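Local coordinates for 5-carboxyvanillate decarboxylase (Sphingomonas paucimobilis, PDB 4L6D), which probably removes a carboxyl group from 5-carboxyvanillate to give vanillate, as a manganese-binding enzyme of the amidohydrolase superfamily, at residues T271-I284 with Q301-I315. Sequence-based numbering, arbitrary orientation.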
ATOM      1  N   THR A 271      10.724  -5.390 -11.028  1.00  3.75           N
ATOM      2  CA  THR A 271      11.321  -4.225 -10.381  1.00  3.54           C
ATOM      3  C   THR A 271      10.991  -2.903 -11.070  1.00  4.92           C
ATOM      4  O   THR A 271      11.617  -1.898 -10.760  1.00  5.24           O
ATOM      5  CB  THR A 271      12.857  -4.355 -10.341  1.00  5.21           C
ATOM      6  OG1 THR A 271      13.366  -4.330 -11.678  1.00  5.10           O
ATOM      7  CG2 THR A 271      13.275  -5.680  -9.674  1.00  5.24           C
ATOM      8  N   SER A 272      10.041  -2.900 -12.007  1.00  5.08           N
ATOM      9  CA  SER A 272       9.713  -1.659 -12.725  1.00  5.04           C
ATOM     10  C   SER A 272       9.487  -0.504 -11.763  1.00  5.89           C
ATOM     11  O   SER A 272       8.725  -0.617 -10.806  1.00  5.32           O
ATOM     12  CB  SER A 272       8.464  -1.846 -13.583  1.00  4.60           C
ATOM     13  OG  SER A 272       7.411  -2.384 -12.806  1.00  5.17           O
ATOM     14  N   GLY A 273      10.159   0.615 -11.996  1.00  5.56           N
ATOM     15  CA  GLY A 273       9.922   1.795 -11.178  1.00  4.80           C
ATOM     16  C   GLY A 273      10.365   1.734  -9.731  1.00  3.94           C
ATOM     17  O   GLY A 273      10.051   2.643  -8.963  1.00  4.17           O
ATOM     18  N   VAL A 274      11.086   0.681  -9.352  1.00  4.17           N
ATOM     19  CA  VAL A 274      11.591   0.533  -7.985  1.00  5.02           C
ATOM     20  C   VAL A 274      13.050   0.104  -8.053  1.00  5.27           C
ATOM     21  O   VAL A 274      13.403  -1.061  -7.826  1.00  6.64           O
ATOM     22  CB  VAL A 274      10.757  -0.461  -7.147  1.00  5.16           C
ATOM     23  CG1 VAL A 274      11.264  -0.514  -5.696  1.00  5.17           C
ATOM     24  CG2 VAL A 274       9.280  -0.059  -7.191  1.00  4.71           C
ATOM     25  N   GLU A 275      13.899   1.064  -8.396  1.00  4.74           N
ATOM     26  CA  GLU A 275      15.326   0.813  -8.569  1.00  4.78           C
ATOM     27  C   GLU A 275      16.038   0.973  -7.232  1.00  5.28           C
ATOM     28  O   GLU A 275      16.884   1.842  -7.046  1.00  7.59           O
ATOM     29  CB  GLU A 275      15.867   1.745  -9.664  1.00  5.04           C
ATOM     30  CG  GLU A 275      15.144   1.462 -10.988  1.00  6.05           C
ATOM     31  CD  GLU A 275      15.392   2.490 -12.090  1.00  6.88           C
ATOM     32  OE1 GLU A 275      16.337   3.303 -11.982  1.00  7.30           O
ATOM     33  OE2 GLU A 275      14.617   2.459 -13.082  1.00  6.41           O
ATOM     34  N   SER A 276      15.661   0.097  -6.301  1.00  4.41           N
ATOM     35  CA  SER A 276      16.199   0.096  -4.948  1.00  4.34           C
ATOM     36  C   SER A 276      16.857  -1.234  -4.641  1.00  4.84           C
ATOM     37  O   SER A 276      16.193  -2.264  -4.624  1.00  5.24           O
ATOM     38  CB  SER A 276      15.059   0.312  -3.948  1.00  4.44           C
ATOM     39  OG  SER A 276      15.482  -0.023  -2.631  1.00  5.35           O
ATOM     40  N   HIS A 277      18.162  -1.224  -4.395  1.00  6.21           N
ATOM     41  CA  HIS A 277      18.825  -2.472  -4.014  1.00  5.48           C
ATOM     42  C   HIS A 277      18.249  -3.052  -2.724  1.00  5.87           C
ATOM     43  O   HIS A 277      18.168  -4.271  -2.570  1.00  6.88           O
ATOM     44  CB  HIS A 277      20.328  -2.268  -3.871  1.00  4.86           C
ATOM     45  CG  HIS A 277      21.025  -2.024  -5.171  1.00  4.94           C
ATOM     46  ND1 HIS A 277      22.217  -1.334  -5.256  1.00  6.70           N
ATOM     47  CD2 HIS A 277      20.706  -2.388  -6.437  1.00  5.62           C
ATOM     48  CE1 HIS A 277      22.596  -1.279  -6.520  1.00  7.59           C
ATOM     49  NE2 HIS A 277      21.693  -1.898  -7.259  1.00  6.63           N
ATOM     50  N   ALA A 278      17.856  -2.190  -1.793  1.00  4.60           N
ATOM     51  CA  ALA A 278      17.308  -2.661  -0.523  1.00  5.69           C
ATOM     52  C   ALA A 278      15.978  -3.370  -0.724  1.00  5.31           C
ATOM     53  O   ALA A 278      15.729  -4.410  -0.111  1.00  5.11           O
ATOM     54  CB  ALA A 278      17.132  -1.496   0.456  1.00  6.65           C
ATOM     55  N   ALA A 279      15.114  -2.800  -1.563  1.00  5.34           N
ATOM     56  CA  ALA A 279      13.812  -3.403  -1.817  1.00  5.13           C
ATOM     57  C   ALA A 279      13.986  -4.685  -2.622  1.00  4.83           C
ATOM     58  O   ALA A 279      13.234  -5.644  -2.448  1.00  4.91           O
ATOM     59  CB  ALA A 279      12.891  -2.430  -2.564  1.00  5.59           C
ATOM     60  N   LEU A 280      14.976  -4.690  -3.511  1.00  4.28           N
ATOM     61  CA  LEU A 280      15.265  -5.884  -4.317  1.00  5.41           C
ATOM     62  C   LEU A 280      15.726  -7.017  -3.407  1.00  5.42           C
ATOM     63  O   LEU A 280      15.237  -8.152  -3.520  1.00  4.34           O
ATOM     64  CB  LEU A 280      16.348  -5.589  -5.365  1.00  4.06           C
ATOM     65  CG  LEU A 280      16.877  -6.798  -6.148  1.00  5.85           C
ATOM     66  CD1 LEU A 280      15.752  -7.452  -6.934  1.00  6.08           C
ATOM     67  CD2 LEU A 280      18.013  -6.393  -7.081  1.00  7.60           C
ATOM     68  N   ARG A 281      16.660  -6.712  -2.507  0.54  4.66           N
ATOM     69  CA  ARG A 281      17.155  -7.694  -1.546  0.54  5.56           C
ATOM     70  C   ARG A 281      16.040  -8.257  -0.661  0.54  5.78           C
ATOM     71  O   ARG A 281      15.972  -9.468  -0.436  0.54  6.82           O
ATOM     72  CB  ARG A 281      18.262  -7.080  -0.680  0.54  7.72           C
ATOM     73  CG  ARG A 281      19.646  -7.145  -1.303  0.54 10.62           C
ATOM     74  CD  ARG A 281      20.722  -6.560  -0.380  0.54 17.07           C
ATOM     75  NE  ARG A 281      20.998  -5.150  -0.658  0.54 22.52           N
ATOM     76  CZ  ARG A 281      20.590  -4.135   0.099  0.54 20.77           C
ATOM     77  NH1 ARG A 281      20.886  -2.885  -0.242  0.54 11.91           N
ATOM     78  NH2 ARG A 281      19.889  -4.366   1.201  0.54 19.60           N
ATOM     79  N   TYR A 282      15.169  -7.378  -0.164  1.00  5.29           N
ATOM     80  CA  TYR A 282      14.028  -7.785   0.652  1.00  4.27           C
ATOM     81  C   TYR A 282      13.122  -8.756  -0.133  1.00  4.39           C
ATOM     82  O   TYR A 282      12.700  -9.802   0.376  1.00  5.49           O
ATOM     83  CB  TYR A 282      13.216  -6.550   1.113  1.00  4.56           C
ATOM     84  CG  TYR A 282      11.909  -6.976   1.752  1.00  4.20           C
ATOM     85  CD1 TYR A 282      11.843  -7.266   3.110  1.00  5.66           C
ATOM     86  CD2 TYR A 282      10.763  -7.161   0.983  1.00  4.30           C
ATOM     87  CE1 TYR A 282      10.674  -7.711   3.685  1.00  5.29           C
ATOM     88  CE2 TYR A 282       9.588  -7.616   1.547  1.00  5.44           C
ATOM     89  CZ  TYR A 282       9.549  -7.891   2.893  1.00  5.99           C
ATOM     90  OH  TYR A 282       8.391  -8.354   3.473  1.00  5.26           O
ATOM     91  N   SER A 283      12.835  -8.413  -1.382  1.00  3.95           N
ATOM     92  CA  SER A 283      11.926  -9.217  -2.195  1.00  4.99           C
ATOM     93  C   SER A 283      12.497 -10.597  -2.504  1.00  6.09           C
ATOM     94  O   SER A 283      11.788 -11.609  -2.418  1.00  5.06           O
ATOM     95  CB  SER A 283      11.564  -8.478  -3.484  1.00  4.96           C
ATOM     96  OG  SER A 283      10.893  -7.274  -3.141  1.00  6.13           O
ATOM     97  N   ILE A 284      13.782 -10.645  -2.839  1.00  4.42           N
ATOM     98  CA  ILE A 284      14.448 -11.926  -3.048  1.00  5.27           C
ATOM     99  C   ILE A 284      14.384 -12.785  -1.790  1.00  4.93           C
ATOM    100  O   ILE A 284      14.130 -13.987  -1.865  1.00  6.01           O
ATOM    101  CB  ILE A 284      15.897 -11.732  -3.492  1.00  4.70           C
ATOM    102  CG1 ILE A 284      15.932 -11.100  -4.892  1.00  5.64           C
ATOM    103  CG2 ILE A 284      16.661 -13.073  -3.467  1.00  7.84           C
ATOM    104  CD1 ILE A 284      17.319 -10.587  -5.295  1.00  6.46           C
ATOM    105  N   GLN A 301       9.933   5.568 -18.045  1.00  7.53           N
ATOM    106  CA  GLN A 301      11.209   5.749 -17.358  1.00  8.65           C
ATOM    107  C   GLN A 301      12.346   5.453 -18.327  1.00  8.27           C
ATOM    108  O   GLN A 301      12.162   4.708 -19.292  1.00  7.47           O
ATOM    109  CB  GLN A 301      11.309   4.838 -16.140  1.00 10.65           C
ATOM    110  CG  GLN A 301      10.263   5.169 -15.102  1.00 12.29           C
ATOM    111  CD  GLN A 301      10.630   4.712 -13.705  1.00 10.28           C
ATOM    112  OE1 GLN A 301       9.760   4.567 -12.865  1.00  7.59           O
ATOM    113  NE2 GLN A 301      11.921   4.542 -13.440  1.00 10.38           N
ATOM    114  N   PRO A 302      13.527   6.036 -18.079  1.00  8.09           N
ATOM    115  CA  PRO A 302      14.677   5.828 -18.965  1.00  6.90           C
ATOM    116  C   PRO A 302      15.405   4.509 -18.714  1.00  8.47           C
ATOM    117  O   PRO A 302      15.418   3.993 -17.597  1.00  6.84           O
ATOM    118  CB  PRO A 302      15.599   6.986 -18.592  1.00  7.78           C
ATOM    119  CG  PRO A 302      15.306   7.248 -17.171  1.00  8.09           C
ATOM    120  CD  PRO A 302      13.811   7.057 -17.056  1.00  6.30           C
ATOM    121  N   MET A 303      16.030   3.986 -19.757  1.00  5.72           N
ATOM    122  CA  MET A 303      16.690   2.686 -19.672  1.00  5.35           C
ATOM    123  C   MET A 303      17.977   2.672 -18.861  1.00  6.45           C
ATOM    124  O   MET A 303      18.185   1.742 -18.085  1.00  5.83           O
ATOM    125  CB  MET A 303      16.958   2.125 -21.070  1.00  5.79           C
ATOM    126  CG  MET A 303      15.688   1.942 -21.871  1.00  5.54           C
ATOM    127  SD  MET A 303      15.949   0.880 -23.301  1.00  6.98           S
ATOM    128  CE  MET A 303      14.756   1.538 -24.474  1.00  6.44           C
ATOM    129  N   ALA A 304      18.843   3.673 -19.037  1.00  5.97           N
ATOM    130  CA  ALA A 304      20.183   3.604 -18.422  1.00  6.39           C
ATOM    131  C   ALA A 304      20.177   3.399 -16.903  1.00  7.52           C
ATOM    132  O   ALA A 304      20.871   2.512 -16.411  1.00  5.64           O
ATOM    133  CB  ALA A 304      21.066   4.796 -18.817  1.00  6.26           C
ATOM    134  N   PRO A 305      19.380   4.191 -16.155  1.00  6.57           N
ATOM    135  CA  PRO A 305      19.410   3.975 -14.705  1.00  5.42           C
ATOM    136  C   PRO A 305      18.856   2.605 -14.317  1.00  5.46           C
ATOM    137  O   PRO A 305      19.336   2.006 -13.357  1.00  5.83           O
ATOM    138  CB  PRO A 305      18.510   5.085 -14.143  1.00  8.10           C
ATOM    139  CG  PRO A 305      18.355   6.078 -15.231  1.00  9.89           C
ATOM    140  CD  PRO A 305      18.630   5.406 -16.534  1.00  7.47           C
ATOM    141  N   ALA A 306      17.854   2.115 -15.038  1.00  4.95           N
ATOM    142  CA  ALA A 306      17.272   0.815 -14.708  1.00  4.70           C
ATOM    143  C   ALA A 306      18.291  -0.300 -14.945  1.00  4.78           C
ATOM    144  O   ALA A 306      18.412  -1.234 -14.159  1.00  5.04           O
ATOM    145  CB  ALA A 306      16.004   0.583 -15.525  1.00  5.63           C
ATOM    146  N   VAL A 307      19.004  -0.199 -16.059  1.00  5.00           N
ATOM    147  CA  VAL A 307      20.063  -1.141 -16.389  1.00  5.63           C
ATOM    148  C   VAL A 307      21.175  -1.108 -15.341  1.00  5.74           C
ATOM    149  O   VAL A 307      21.627  -2.157 -14.865  1.00  5.27           O
ATOM    150  CB  VAL A 307      20.625  -0.835 -17.796  1.00  6.44           C
ATOM    151  CG1 VAL A 307      21.926  -1.602 -18.059  1.00  5.67           C
ATOM    152  CG2 VAL A 307      19.575  -1.172 -18.852  1.00  6.53           C
ATOM    153  N   GLN A 308      21.614   0.088 -14.972  1.00  5.41           N
ATOM    154  CA  GLN A 308      22.717   0.200 -14.034  1.00  5.59           C
ATOM    155  C   GLN A 308      22.318  -0.285 -12.649  1.00  5.46           C
ATOM    156  O   GLN A 308      23.151  -0.841 -11.928  1.00  5.84           O
ATOM    157  CB  GLN A 308      23.279   1.618 -14.058  1.00  5.85           C
ATOM    158  CG  GLN A 308      23.877   1.888 -15.437  1.00  6.12           C
ATOM    159  CD  GLN A 308      24.258   3.330 -15.694  1.00  6.41           C
ATOM    160  OE1 GLN A 308      24.407   4.137 -14.769  1.00  6.47           O
ATOM    161  NE2 GLN A 308      24.449   3.656 -16.969  1.00  7.16           N
ATOM    162  N   PHE A 309      21.040  -0.127 -12.312  1.00  5.79           N
ATOM    163  CA  PHE A 309      20.497  -0.661 -11.060  1.00  5.61           C
ATOM    164  C   PHE A 309      20.715  -2.177 -10.951  1.00  4.85           C
ATOM    165  O   PHE A 309      21.245  -2.665  -9.943  1.00  4.91           O
ATOM    166  CB  PHE A 309      19.014  -0.275 -10.952  1.00  5.34           C
ATOM    167  CG  PHE A 309      18.161  -1.223 -10.135  1.00  4.45           C
ATOM    168  CD1 PHE A 309      18.289  -1.313  -8.751  1.00  4.62           C
ATOM    169  CD2 PHE A 309      17.190  -2.000 -10.771  1.00  5.08           C
ATOM    170  CE1 PHE A 309      17.467  -2.176  -8.013  1.00  4.27           C
ATOM    171  CE2 PHE A 309      16.372  -2.861 -10.045  1.00  4.57           C
ATOM    172  CZ  PHE A 309      16.516  -2.955  -8.667  1.00  7.07           C
ATOM    173  N   ILE A 310      20.357  -2.925 -11.990  1.00  5.06           N
ATOM    174  CA  ILE A 310      20.538  -4.373 -11.916  1.00  5.74           C
ATOM    175  C   ILE A 310      22.002  -4.807 -12.117  1.00  6.35           C
ATOM    176  O   ILE A 310      22.468  -5.724 -11.436  1.00  5.98           O
ATOM    177  CB  ILE A 310      19.541  -5.140 -12.830  1.00  5.59           C
ATOM    178  CG1 ILE A 310      19.644  -6.653 -12.613  1.00  5.38           C
ATOM    179  CG2 ILE A 310      19.773  -4.816 -14.285  1.00  5.95           C
ATOM    180  CD1 ILE A 310      19.304  -7.099 -11.210  1.00  6.61           C
ATOM    181  N   ARG A 311      22.743  -4.132 -13.003  1.00  5.29           N
ATOM    182  CA  ARG A 311      24.147  -4.494 -13.220  1.00  5.62           C
ATOM    183  C   ARG A 311      24.988  -4.323 -11.957  1.00  5.76           C
ATOM    184  O   ARG A 311      26.007  -5.000 -11.784  1.00  7.20           O
ATOM    185  CB  ARG A 311      24.771  -3.687 -14.366  1.00  5.87           C
ATOM    186  CG  ARG A 311      24.282  -4.072 -15.763  1.00  6.03           C
ATOM    187  CD  ARG A 311      25.245  -3.467 -16.785  1.00  6.21           C
ATOM    188  NE  ARG A 311      24.719  -3.415 -18.150  1.00  7.93           N
ATOM    189  CZ  ARG A 311      24.647  -4.456 -18.968  1.00 10.40           C
ATOM    190  NH1 ARG A 311      25.064  -5.653 -18.564  1.00 10.35           N
ATOM    191  NH2 ARG A 311      24.157  -4.297 -20.195  1.00 10.14           N
ATOM    192  N   THR A 312      24.580  -3.401 -11.090  1.00  5.80           N
ATOM    193  CA  THR A 312      25.329  -3.135  -9.871  1.00  5.81           C
ATOM    194  C   THR A 312      24.683  -3.727  -8.618  1.00  5.61           C
ATOM    195  O   THR A 312      25.127  -3.427  -7.508  1.00  7.49           O
ATOM    196  CB  THR A 312      25.516  -1.630  -9.628  1.00  5.92           C
ATOM    197  OG1 THR A 312      24.227  -1.014  -9.459  1.00  6.85           O
ATOM    198  CG2 THR A 312      26.250  -0.982 -10.801  1.00  9.40           C
ATOM    199  N   ALA A 313      23.660  -4.564  -8.774  1.00  6.20           N
ATOM    200  CA  ALA A 313      22.964  -5.091  -7.595  1.00  6.21           C
ATOM    201  C   ALA A 313      23.903  -5.958  -6.743  1.00  7.02           C
ATOM    202  O   ALA A 313      24.655  -6.787  -7.278  1.00  7.39           O
ATOM    203  CB  ALA A 313      21.745  -5.867  -8.001  1.00  5.99           C
ATOM    204  N   PRO A 314      23.862  -5.772  -5.414  1.00  6.13           N
ATOM    205  CA  PRO A 314      24.759  -6.497  -4.507  1.00  6.58           C
ATOM    206  C   PRO A 314      24.213  -7.887  -4.188  1.00  8.46           C
ATOM    207  O   PRO A 314      23.825  -8.196  -3.056  1.00 11.49           O
ATOM    208  CB  PRO A 314      24.792  -5.602  -3.268  1.00  9.11           C
ATOM    209  CG  PRO A 314      23.469  -4.935  -3.268  1.00  9.27           C
ATOM    210  CD  PRO A 314      23.122  -4.704  -4.719  1.00  9.03           C
ATOM    211  N   ILE A 315      24.183  -8.711  -5.230  1.00  6.23           N
ATOM    212  CA  ILE A 315      23.701 -10.081  -5.168  1.00  7.41           C
ATOM    213  C   ILE A 315      24.659 -10.915  -6.015  1.00  7.96           C
ATOM    214  O   ILE A 315      25.356 -10.377  -6.879  1.00  7.88           O
ATOM    215  CB  ILE A 315      22.251 -10.192  -5.709  1.00  7.15           C
ATOM    216  CG1 ILE A 315      22.184  -9.673  -7.151  1.00  7.29           C
ATOM    217  CG2 ILE A 315      21.297  -9.436  -4.796  1.00 10.88           C
ATOM    218  CD1 ILE A 315      20.784  -9.643  -7.751  1.00  9.09           C
TER
HETATM  219  O   HOH W   1       8.876   4.895 -10.142  1.00  6.27           O
HETATM  220  O   HOH W   2      14.464   4.350 -14.948  1.00  7.36           O
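Phe309 packs against the loop that leads into helix 277-284, with CA of Glu275 over the centre of its ring: the atom stands 3.6 Å from the Phe309 centroid and 10° off the ring normal, a CH-pi contact. With chi1 at 153°, Phe309 swings its ring away from its own backbone N and out from helix 303-311 to that loop, where CD2 of Leu280 approaches its CZ at 4.1 Å. Replacing this phenylalanine by alanine is likely to open a gap next to Glu275 CA and take away the aromatic neighbour of Leu280 CD2. Beyond the ring, the extended Glu275 side chain runs back along helix 303-311, its OE2 3.4 Å from Ala306 CB; a water donates to Glu275 OE2 and Pro302 O and accepts from Gln301 NE2. In this amidohydrolase barrel the contact joins the segments that follow the last two strands, 267-270 and 292-293. Ser276, the N-cap of helix 277-284, also makes a weak hydrogen bond to a bound vanillate. Further along, His277 NE2 donates to a lone pair of Phe309 O (2.8 Å, 157° at the hydrogen), which lies in the imidazole plane. CD of Pro314 sits over one imidazole face, 3.6 Å from the His277 centroid.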